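Local coordinates for protein putative HAD family hydrolase (Streptomyces avermitilis, PDB 3MMZ) that probably acts as a metal-dependent HAD-type phosphatase, the KdsC-like domain of a longer protein thought also to make CMP-activated sialic acids, at residues V16-G21 / V105-N110. Residues are numbered along the deposited sequence; the frame is centred on the assembly and turned at random.
With CA (calcium ion), chain M.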
loop_
_atom_site.group_PDB
_atom_site.type_symbol
_atom_site.label_atom_id
_atom_site.label_comp_id
_atom_site.label_asym_id
_atom_site.label_seq_id
_atom_site.Cartn_x
_atom_site.Cartn_y
_atom_site.Cartn_z
ATOM N N VAL D 16 -14.084 -13.203 -24.691
ATOM C CA VAL D 16 -13.095 -14.267 -24.669
ATOM C C VAL D 16 -12.032 -13.944 -23.626
ATOM O O VAL D 16 -11.480 -12.842 -23.621
ATOM C CB VAL D 16 -12.457 -14.490 -26.061
ATOM C CG1 VAL D 16 -11.480 -15.668 -26.019
ATOM C CG2 VAL D 16 -13.545 -14.753 -27.116
ATOM N N LEU D 17 -11.765 -14.899 -22.745
ATOM C CA LEU D 17 -10.862 -14.667 -21.610
ATOM C C LEU D 17 -9.615 -15.547 -21.654
ATOM O O LEU D 17 -9.701 -16.764 -21.793
ATOM C CB LEU D 17 -11.603 -14.900 -20.279
ATOM C CG LEU D 17 -12.933 -14.172 -20.062
ATOM C CD1 LEU D 17 -13.640 -14.723 -18.825
ATOM C CD2 LEU D 17 -12.749 -12.668 -19.930
ATOM N N ASP D 18 -8.454 -14.910 -21.548
ATOM C CA ASP D 18 -7.236 -15.594 -21.161
ATOM C C ASP D 18 -7.403 -16.107 -19.714
ATOM O O ASP D 18 -8.291 -15.646 -18.997
ATOM C CB ASP D 18 -6.051 -14.638 -21.288
ATOM C CG ASP D 18 -4.770 -15.222 -20.738
ATOM O OD1 ASP D 18 -4.369 -16.324 -21.170
ATOM O OD2 ASP D 18 -4.175 -14.584 -19.856
ATOM N N PHE D 19 -6.580 -17.068 -19.293
ATOM C CA PHE D 19 -6.720 -17.633 -17.944
ATOM C C PHE D 19 -5.635 -17.188 -16.963
ATOM O O PHE D 19 -5.875 -16.280 -16.168
ATOM C CB PHE D 19 -6.845 -19.158 -17.975
ATOM C CG PHE D 19 -7.098 -19.773 -16.620
ATOM C CD1 PHE D 19 -8.340 -19.636 -15.996
ATOM C CD2 PHE D 19 -6.101 -20.492 -15.978
ATOM C CE1 PHE D 19 -8.581 -20.212 -14.749
ATOM C CE2 PHE D 19 -6.328 -21.075 -14.733
ATOM C CZ PHE D 19 -7.570 -20.929 -14.114
ATOM N N ASP D 20 -4.448 -17.796 -17.016
ATOM C CA ASP D 20 -3.378 -17.408 -16.081
ATOM C C ASP D 20 -3.001 -15.938 -16.249
ATOM O O ASP D 20 -2.711 -15.492 -17.354
ATOM C CB ASP D 20 -2.131 -18.287 -16.242
ATOM C CG ASP D 20 -2.387 -19.739 -15.865
ATOM O OD1 ASP D 20 -2.253 -20.090 -14.671
ATOM O OD2 ASP D 20 -2.712 -20.534 -16.772
ATOM N N GLY D 21 -3.032 -15.189 -15.148
ATOM C CA GLY D 21 -2.603 -13.799 -15.172
ATOM C C GLY D 21 -3.747 -12.846 -15.463
ATOM O O GLY D 21 -3.612 -11.631 -15.274
ATOM N N VAL D 105 -15.792 -8.565 -30.739
ATOM C CA VAL D 105 -15.277 -9.468 -29.725
ATOM C C VAL D 105 -14.447 -8.682 -28.705
ATOM O O VAL D 105 -13.598 -7.843 -29.063
ATOM C CB VAL D 105 -14.449 -10.625 -30.345
ATOM C CG1 VAL D 105 -13.821 -11.505 -29.259
ATOM C CG2 VAL D 105 -15.339 -11.482 -31.258
ATOM N N LEU D 106 -14.720 -8.953 -27.438
ATOM C CA LEU D 106 -13.906 -8.430 -26.346
ATOM C C LEU D 106 -12.977 -9.544 -25.879
ATOM O O LEU D 106 -13.429 -10.622 -25.484
ATOM C CB LEU D 106 -14.808 -7.936 -25.211
ATOM C CG LEU D 106 -14.163 -7.106 -24.095
ATOM C CD1 LEU D 106 -15.233 -6.290 -23.384
ATOM C CD2 LEU D 106 -13.458 -8.029 -23.112
ATOM N N TYR D 107 -11.673 -9.299 -25.949
ATOM C CA TYR D 107 -10.701 -10.280 -25.493
ATOM C C TYR D 107 -9.890 -9.700 -24.346
ATOM O O TYR D 107 -9.358 -8.607 -24.474
ATOM C CB TYR D 107 -9.747 -10.692 -26.623
ATOM C CG TYR D 107 -8.665 -11.661 -26.161
ATOM C CD1 TYR D 107 -8.902 -13.036 -26.132
ATOM C CD2 TYR D 107 -7.413 -11.204 -25.754
ATOM C CE1 TYR D 107 -7.915 -13.938 -25.709
ATOM C CE2 TYR D 107 -6.413 -12.096 -25.329
ATOM C CZ TYR D 107 -6.677 -13.461 -25.314
ATOM O OH TYR D 107 -5.717 -14.354 -24.901
ATOM N N VAL D 108 -9.776 -10.445 -23.251
ATOM C CA VAL D 108 -9.023 -9.987 -22.070
ATOM C C VAL D 108 -7.737 -10.776 -21.914
ATOM O O VAL D 108 -7.769 -12.009 -21.883
ATOM C CB VAL D 108 -9.836 -10.163 -20.760
ATOM C CG1 VAL D 108 -9.230 -9.326 -19.625
ATOM C CG2 VAL D 108 -11.270 -9.774 -20.977
ATOM N N GLY D 109 -6.611 -10.072 -21.787
ATOM C CA GLY D 109 -5.320 -10.738 -21.597
ATOM C C GLY D 109 -4.362 -9.947 -20.729
ATOM O O GLY D 109 -4.715 -8.880 -20.215
ATOM N N ASN D 110 -3.154 -10.481 -20.554
ATOM C CA ASN D 110 -2.178 -9.908 -19.623
ATOM C C ASN D 110 -0.722 -9.964 -20.095
ATOM O O ASN D 110 0.123 -9.325 -19.488
ATOM C CB ASN D 110 -2.247 -10.620 -18.266
ATOM C CG ASN D 110 -1.534 -11.953 -18.290
ATOM O OD1 ASN D 110 -1.926 -12.849 -19.034
ATOM N ND2 ASN D 110 -0.469 -12.082 -17.508
HETATM CA CA CA M . -1.832 -15.148 -19.456
HETATM O O HOH W 1 -1.696 -17.507 -19.857
HETATM O O HOH W 2 0.107 -15.197 -18.141
HETATM O O HOH W 3 -1.292 -14.633 -21.681
#
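Asp18 and Asn110 meet at a calcium ion where two adjacent parallel strands of the Rossmann-like HAD core end, strand 14-17 running into a loop whose Asp18, Asp20 and Thr22 fit the HAD-type DxDx(T/V) pattern and 105-109 leading to Asn110. Leading up to the metal, the strands pair Val16 with Tyr107 and Leu17 with Val108: Val16 N gives its hydrogen to Leu106 O at 2.8 Å, Val16 O accepts from Val108 N, and Asp18 N bonds to Val108 O. The side chain of Asp18 runs from the strand end to the metal. Its CB lies 3.6 Å from Tyr107 OH; CG stands anti to the backbone N (chi1 173°); OD1 accepts a hydrogen bond from a calcium-bound water; and OD2 binds the ion at 2.4 Å while also bonding to Thr22 OG1. Tyr107, whose hydroxyl is hydrogen-bonded to Asp114, sets CD1 3.7 Å from Val16 CG1. A leucine in place of Tyr107 would probably leave Asp114 OD1 without its hydroxyl mate and open a gap beside Asp18 CB. On the other face of the sheet Leu17 CD2 presses on Val108 CG2 at a tight 3.4 Å, and both side chains touch Ile151 of helix 150-159. Asp20 gives the metal its backbone O, and three waters bring the ligands to six. The planes of the Asp18 carboxylate and the Asn110 amide are nearly parallel, 9° apart; Asn110 OD1 binds calcium at 2.3 Å, and its ND2 donates to another of the bound waters.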